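Local coordinates for antifungal protein GAFP-1 (Gastrodia elata, PDB 1XD5), which probably binds mannose as a monomeric lectin of the monocot mannose-binding family and acts as an antifungal protein, at residues L33-N36 and N37-V40; I95-N98 and S99-I103. One frame throughout, in Å; residues are numbered along the deposited sequence.

Contact 1: residues L33-N36 and N37-V40; sequences LYDN and NRAV. With SO4 (sulfate ion), chain F.
A tight beta hairpin reverses the chain here, its type I' turn running from Asp35 to Arg38. Asn36 and Asn37, the two corner residues, both have positive phi, which asparagine tolerates better than most residues. Backbone bonds close the hairpin: Asp35 N donates a hydrogen bond to Arg38 O at 2.7 Å, Arg38 N donates one to Asp35 O at 3.1 Å, and Val40 N reaches Leu33 O at 2.8 Å. Between them Tyr34 and Ala39 form a non-hydrogen-bonded pair, where the small methyl CB of Ala39 fits beside Tyr34 CE1 at 3.9 Å. Leu33 and Val40 supply the apolar side, CD2 of Leu33 meeting CG2 of Val40.

Asp35 and Arg38 run alongside each other, but their salt bridge is long, 3.9 Å from OD2 to NH2. Arg38 is extended until chi3 (57°) bends it, and Val40 CG1 lies over one face of its guanidinium, offset toward the rim. Water 1 links Arg38 NE to Asp35 O, while NH1 and NH2 grip a sulfate, probably from the crystallisation liquor, through nearly straight bonds: NH1 to O3 at 2.8 Å and NH2 to O4 at 2.9 Å. These partners use all three nitrogens and should hold the group's rotation.

Arg91 shares the sulfate and also pairs with Asp35. Tyr34 OH bonds to Gln26; the two are the last and first residues of the QxDxNxVxY signature associated with mannose binding in this family. Strand 21-25 flanks strand 31-35, with Phe23 against Leu33, and strand 38-42 forms the outer edge of the sheet.

Contact 2: residues I95-N98 and S99-I103; sequences IYDN and SNNAI
Asp97 and Asn101 face each other across the neck of a loop that joins two antiparallel strands, and the polar interactions centre on this pair. The carboxylate of Asp97 is turned inward by its first torsion (62°), which places CG between the backbone N and the carbonyl carbon. OD1 then accepts two backbone N-H groups from opposite faces of the carboxylate plane: Ser99 N at 2.8 Å, an Asx turn, and Asn101 N at 3.1 Å. OD2 uses its syn lone pair for Asn101 ND2 at 3.2 Å, and the acceptor lies in the amide plane although the two flat groups stand 77° apart. Three bonds thus fix the carboxylate. Aspartate suits the place because one short carboxylate can take up several N-H groups of the loop.

Backbone pairing begins beside it. Asp97 N bonds to Asn101 O, and further along Ile103 N meets Ile95 O at 2.8 Å in a bond of 170°. Water 2 spans the loop, donating to Asp97 O and accepting from Asn100 N, whose residue has positive phi, a conformation asparagine accepts readily.

Apolar contacts occupy the strand side. Ile95 CG2 packs on Ile103 CG1 at 3.7 Å, two branched side chains crossing at an angle, with Ile95 the buried one. Tyr96 and Ala102 form a non-hydrogen-bonded pair; Tyr96 CE1 lies 3.9 Å from Ala102 CB, and the small methyl of Ala102 lets the ring come close to the partner strand, where CD1 also nears the backbone of Asn101.

Tyr96 OH bonds to Gln88, while its ring touches Ile86 on strand 84-87, the neighbour of strand 93-96. Ile95 rests on Leu85 of that strand, Tyr83 touches Ile95, Asp97 and Ile103, and strand 102-105 is the outermost of its sheet.

How the contacts relate
Contact 1 comes first along the chain and closes before contact 2 opens. Their centres lie about 25 Å apart, and their nearest atoms, about 12 Å apart, do not touch. Each joins the third and fourth strands of its own four-stranded antiparallel sheet, 31-35 with 38-42 and 93-96 with 102-105, so they are equivalent hairpins in two of the three sheets of this beta-prism II, bulb-type lectin fold. Tyrosine pairs with alanine in both, but the connection differs: a two-residue turn in contact 1, a longer loop organised by an aspartate in contact 2. The repeat is consistent with several similar sugar sites on one monomer.

Contact 1: residues L33-N36 and N37-V40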
ATOM      1  N   LEU A  33       2.887   6.332  -4.886  1.00  9.24           N
ATOM      2  CA  LEU A  33       3.351   5.549  -6.018  1.00  8.99           C
ATOM      3  C   LEU A  33       4.186   6.426  -6.959  1.00  9.30           C
ATOM      4  O   LEU A  33       3.694   7.432  -7.489  1.00  9.21           O
ATOM      5  CB  LEU A  33       2.162   4.929  -6.766  1.00  8.26           C
ATOM      6  CG  LEU A  33       2.492   4.022  -7.956  1.00  8.51           C
ATOM      7  CD1 LEU A  33       3.368   2.835  -7.572  1.00  7.34           C
ATOM      8  CD2 LEU A  33       1.232   3.544  -8.609  1.00  6.27           C
ATOM      9  N   TYR A  34       5.451   6.054  -7.153  1.00  9.70           N
ATOM     10  CA  TYR A  34       6.299   6.732  -8.127  1.00  9.95           C
ATOM     11  C   TYR A  34       6.485   5.901  -9.377  1.00 10.46           C
ATOM     12  O   TYR A  34       6.729   4.701  -9.307  1.00 10.89           O
ATOM     13  CB  TYR A  34       7.674   7.041  -7.543  1.00 10.20           C
ATOM     14  CG  TYR A  34       7.631   8.040  -6.431  1.00  9.45           C
ATOM     15  CD1 TYR A  34       7.630   9.403  -6.703  1.00  9.79           C
ATOM     16  CD2 TYR A  34       7.587   7.625  -5.096  1.00  9.49           C
ATOM     17  CE1 TYR A  34       7.586  10.335  -5.679  1.00 10.35           C
ATOM     18  CE2 TYR A  34       7.555   8.555  -4.065  1.00  9.25           C
ATOM     19  CZ  TYR A  34       7.548   9.910  -4.370  1.00  9.73           C
ATOM     20  OH  TYR A  34       7.512  10.856  -3.367  1.00 10.60           O
ATOM     21  N   ASP A  35       6.395   6.566 -10.520  1.00 10.45           N
ATOM     22  CA  ASP A  35       6.659   5.944 -11.801  1.00 11.43           C
ATOM     23  C   ASP A  35       7.951   6.581 -12.313  1.00 12.23           C
ATOM     24  O   ASP A  35       7.950   7.728 -12.784  1.00 12.20           O
ATOM     25  CB  ASP A  35       5.486   6.206 -12.747  1.00 11.40           C
ATOM     26  CG  ASP A  35       5.685   5.593 -14.128  1.00 12.22           C
ATOM     27  OD1 ASP A  35       6.824   5.243 -14.501  1.00 12.78           O
ATOM     28  OD2 ASP A  35       4.746   5.433 -14.906  1.00 11.55           O
ATOM     29  N   ASN A  36       9.054   5.855 -12.180  1.00 12.44           N
ATOM     30  CA  ASN A  36      10.368   6.407 -12.500  1.00 13.48           C
ATOM     31  C   ASN A  36      10.572   7.805 -11.917  1.00 13.23           C
ATOM     32  O   ASN A  36      10.832   8.768 -12.650  1.00 13.32           O
ATOM     33  CB  ASN A  36      10.605   6.350 -14.014  1.00 14.02           C
ATOM     34  CG  ASN A  36      10.623   4.923 -14.522  1.00 16.36           C
ATOM     35  OD1 ASN A  36       9.582   4.345 -14.838  1.00 20.63           O
ATOM     36  ND2 ASN A  36      11.797   4.326 -14.537  1.00 18.75           N
ATOM     37  N   ASN A  37      10.404   7.892 -10.592  1.00 12.69           N
ATOM     38  CA  ASN A  37      10.585   9.107  -9.790  1.00 13.22           C
ATOM     39  C   ASN A  37       9.494  10.178  -9.903  1.00 12.67           C
ATOM     40  O   ASN A  37       9.590  11.228  -9.274  1.00 12.70           O
ATOM     41  CB  ASN A  37      11.976   9.726 -10.015  1.00 14.05           C
ATOM     42  CG  ASN A  37      13.099   8.736  -9.758  1.00 17.27           C
ATOM     43  OD1 ASN A  37      13.335   7.816 -10.548  1.00 22.80           O
ATOM     44  ND2 ASN A  37      13.790   8.912  -8.654  1.00 22.20           N
ATOM     45  N   ARG A  38       8.457   9.913 -10.683  1.00 11.89           N
ATOM     46  CA  ARG A  38       7.350  10.866 -10.798  1.00 11.46           C
ATOM     47  C   ARG A  38       6.153  10.340 -10.013  1.00 11.29           C
ATOM     48  O   ARG A  38       5.703   9.210 -10.248  1.00 10.92           O
ATOM     49  CB  ARG A  38       7.010  11.074 -12.275  1.00 11.28           C
ATOM     50  CG  ARG A  38       5.898  12.071 -12.596  1.00 10.57           C
ATOM     51  CD  ARG A  38       5.672  12.219 -14.110  1.00 10.34           C
ATOM     52  NE  ARG A  38       5.359  10.919 -14.693  1.00 10.60           N
ATOM     53  CZ  ARG A  38       4.135  10.442 -14.859  1.00 10.43           C
ATOM     54  NH1 ARG A  38       3.064  11.169 -14.525  1.00  8.28           N
ATOM     55  NH2 ARG A  38       3.977   9.229 -15.362  1.00 10.94           N
ATOM     56  N   ALA A  39       5.648  11.146  -9.076  1.00 10.56           N
ATOM     57  CA  ALA A  39       4.487  10.753  -8.256  1.00 11.13           C
ATOM     58  C   ALA A  39       3.222  10.657  -9.105  1.00 10.95           C
ATOM     59  O   ALA A  39       2.835  11.635  -9.751  1.00 11.25           O
ATOM     60  CB  ALA A  39       4.274  11.758  -7.105  1.00 10.99           C
ATOM     61  N   VAL A  40       2.578   9.490  -9.109  1.00 10.60           N
ATOM     62  CA  VAL A  40       1.356   9.313  -9.895  1.00 10.45           C
ATOM     63  C   VAL A  40       0.104   9.026  -9.055  1.00 10.48           C
ATOM     64  O   VAL A  40      -1.025   9.040  -9.574  1.00  9.92           O
ATOM     65  CB  VAL A  40       1.518   8.250 -11.038  1.00 10.61           C
ATOM     66  CG1 VAL A  40       2.642   8.665 -11.994  1.00 10.53           C
ATOM     67  CG2 VAL A  40       1.744   6.840 -10.496  1.00 10.93           C
TER
HETATM   68  S   SO4 F1002       0.092   8.944 -15.586  1.00 16.79           S
HETATM   69  O1  SO4 F1002      -0.646   9.024 -16.829  1.00 18.08           O
HETATM   70  O2  SO4 F1002      -0.758   8.335 -14.571  1.00 16.80           O
HETATM   71  O3  SO4 F1002       0.451  10.282 -15.137  1.00 18.63           O
HETATM   72  O4  SO4 F1002       1.298   8.148 -15.803  1.00 16.68           O
HETATM   73  O   HOH W   1       7.245   8.658 -15.256  1.00 15.49           O

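Contact 2: residues I95-N98 and S99-I103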
ATOM      1  N   ILE A  95      -4.854  -5.139  -3.726  1.00 10.05           N
ATOM      2  CA  ILE A  95      -4.957  -6.141  -2.665  1.00 10.12           C
ATOM      3  C   ILE A  95      -5.792  -7.304  -3.196  1.00 10.48           C
ATOM      4  O   ILE A  95      -6.899  -7.095  -3.712  1.00  9.57           O
ATOM      5  CB  ILE A  95      -5.611  -5.571  -1.379  1.00 10.28           C
ATOM      6  CG1 ILE A  95      -4.837  -4.355  -0.864  1.00 11.14           C
ATOM      7  CG2 ILE A  95      -5.695  -6.667  -0.289  1.00  9.97           C
ATOM      8  CD1 ILE A  95      -5.523  -3.594   0.271  1.00 11.95           C
ATOM      9  N   TYR A  96      -5.261  -8.518  -3.061  1.00 11.36           N
ATOM     10  CA  TYR A  96      -5.965  -9.727  -3.467  1.00 12.67           C
ATOM     11  C   TYR A  96      -6.280 -10.613  -2.274  1.00 14.29           C
ATOM     12  O   TYR A  96      -5.561 -10.607  -1.268  1.00 13.71           O
ATOM     13  CB  TYR A  96      -5.121 -10.542  -4.459  1.00 12.33           C
ATOM     14  CG  TYR A  96      -5.032  -9.921  -5.830  1.00 12.45           C
ATOM     15  CD1 TYR A  96      -6.086 -10.039  -6.738  1.00 12.96           C
ATOM     16  CD2 TYR A  96      -3.896  -9.212  -6.215  1.00 11.78           C
ATOM     17  CE1 TYR A  96      -6.016  -9.467  -7.997  1.00 12.72           C
ATOM     18  CE2 TYR A  96      -3.807  -8.631  -7.475  1.00 11.58           C
ATOM     19  CZ  TYR A  96      -4.871  -8.761  -8.360  1.00 12.42           C
ATOM     20  OH  TYR A  96      -4.809  -8.172  -9.589  1.00 10.97           O
ATOM     21  N   ASP A  97      -7.346 -11.393  -2.397  1.00 16.38           N
ATOM     22  CA  ASP A  97      -7.522 -12.525  -1.496  1.00 18.93           C
ATOM     23  C   ASP A  97      -6.744 -13.705  -2.051  1.00 20.31           C
ATOM     24  O   ASP A  97      -5.886 -13.531  -2.914  1.00 20.16           O
ATOM     25  CB  ASP A  97      -9.000 -12.849  -1.287  1.00 19.28           C
ATOM     26  CG  ASP A  97      -9.709 -13.253  -2.557  1.00 20.31           C
ATOM     27  OD1 ASP A  97      -9.056 -13.580  -3.578  1.00 20.73           O
ATOM     28  OD2 ASP A  97     -10.948 -13.261  -2.614  1.00 22.77           O
ATOM     29  N   ASN A  98      -7.046 -14.907  -1.569  1.00 22.67           N
ATOM     30  CA  ASN A  98      -6.327 -16.105  -2.003  1.00 24.18           C
ATOM     31  C   ASN A  98      -6.854 -16.730  -3.300  1.00 24.55           C
ATOM     32  O   ASN A  98      -6.383 -17.796  -3.711  1.00 24.96           O
ATOM     33  CB  ASN A  98      -6.280 -17.149  -0.869  1.00 25.32           C
ATOM     34  CG  ASN A  98      -7.670 -17.548  -0.350  1.00 28.15           C
ATOM     35  OD1 ASN A  98      -7.780 -18.393   0.539  1.00 33.05           O
ATOM     36  ND2 ASN A  98      -8.729 -16.938  -0.896  1.00 30.95           N
ATOM     37  N   SER A  99      -7.809 -16.060  -3.949  1.00 24.11           N
ATOM     38  CA  SER A  99      -8.519 -16.639  -5.088  1.00 24.05           C
ATOM     39  C   SER A  99      -8.542 -15.735  -6.319  1.00 23.43           C
ATOM     40  O   SER A  99      -9.466 -15.818  -7.126  1.00 23.02           O
ATOM     41  CB  SER A  99      -9.958 -16.985  -4.687  1.00 24.26           C
ATOM     42  OG  SER A  99      -9.978 -17.850  -3.573  1.00 25.78           O
ATOM     43  N   ASN A 100      -7.528 -14.877  -6.451  1.00 22.80           N
ATOM     44  CA  ASN A 100      -7.414 -13.945  -7.578  1.00 22.17           C
ATOM     45  C   ASN A 100      -8.552 -12.923  -7.647  1.00 21.62           C
ATOM     46  O   ASN A 100      -8.897 -12.424  -8.724  1.00 21.58           O
ATOM     47  CB  ASN A 100      -7.259 -14.699  -8.917  1.00 22.45           C
ATOM     48  CG  ASN A 100      -6.691 -13.816 -10.027  1.00 22.35           C
ATOM     49  OD1 ASN A 100      -5.792 -13.011  -9.791  1.00 23.23           O
ATOM     50  ND2 ASN A 100      -7.216 -13.967 -11.243  1.00 21.70           N
ATOM     51  N   ASN A 101      -9.136 -12.611  -6.493  1.00 20.67           N
ATOM     52  CA  ASN A 101     -10.145 -11.561  -6.414  1.00 20.21           C
ATOM     53  C   ASN A 101      -9.553 -10.294  -5.824  1.00 18.83           C
ATOM     54  O   ASN A 101      -9.043 -10.310  -4.705  1.00 18.22           O
ATOM     55  CB  ASN A 101     -11.346 -12.009  -5.578  1.00 20.70           C
ATOM     56  CG  ASN A 101     -12.051 -13.210  -6.170  1.00 22.88           C
ATOM     57  OD1 ASN A 101     -12.473 -13.184  -7.326  1.00 25.32           O
ATOM     58  ND2 ASN A 101     -12.179 -14.272  -5.380  1.00 24.12           N
ATOM     59  N   ALA A 102      -9.604  -9.208  -6.589  1.00 17.76           N
ATOM     60  CA  ALA A 102      -9.144  -7.909  -6.102  1.00 17.01           C
ATOM     61  C   ALA A 102     -10.178  -7.332  -5.141  1.00 16.77           C
ATOM     62  O   ALA A 102     -11.386  -7.354  -5.431  1.00 16.52           O
ATOM     63  CB  ALA A 102      -8.910  -6.955  -7.264  1.00 17.17           C
ATOM     64  N   ILE A 103      -9.712  -6.831  -3.999  1.00 15.66           N
ATOM     65  CA  ILE A 103     -10.604  -6.163  -3.051  1.00 14.90           C
ATOM     66  C   ILE A 103     -10.315  -4.661  -2.938  1.00 14.24           C
ATOM     67  O   ILE A 103     -11.106  -3.911  -2.361  1.00 14.36           O
ATOM     68  CB  ILE A 103     -10.606  -6.855  -1.655  1.00 15.18           C
ATOM     69  CG1 ILE A 103      -9.310  -6.585  -0.895  1.00 15.59           C
ATOM     70  CG2 ILE A 103     -10.897  -8.365  -1.773  1.00 15.63           C
ATOM     71  CD1 ILE A 103      -9.402  -6.855   0.609  1.00 17.82           C
TER
HETATM   72  O   HOH W   2      -4.873 -14.473  -5.329  1.00 20.38           O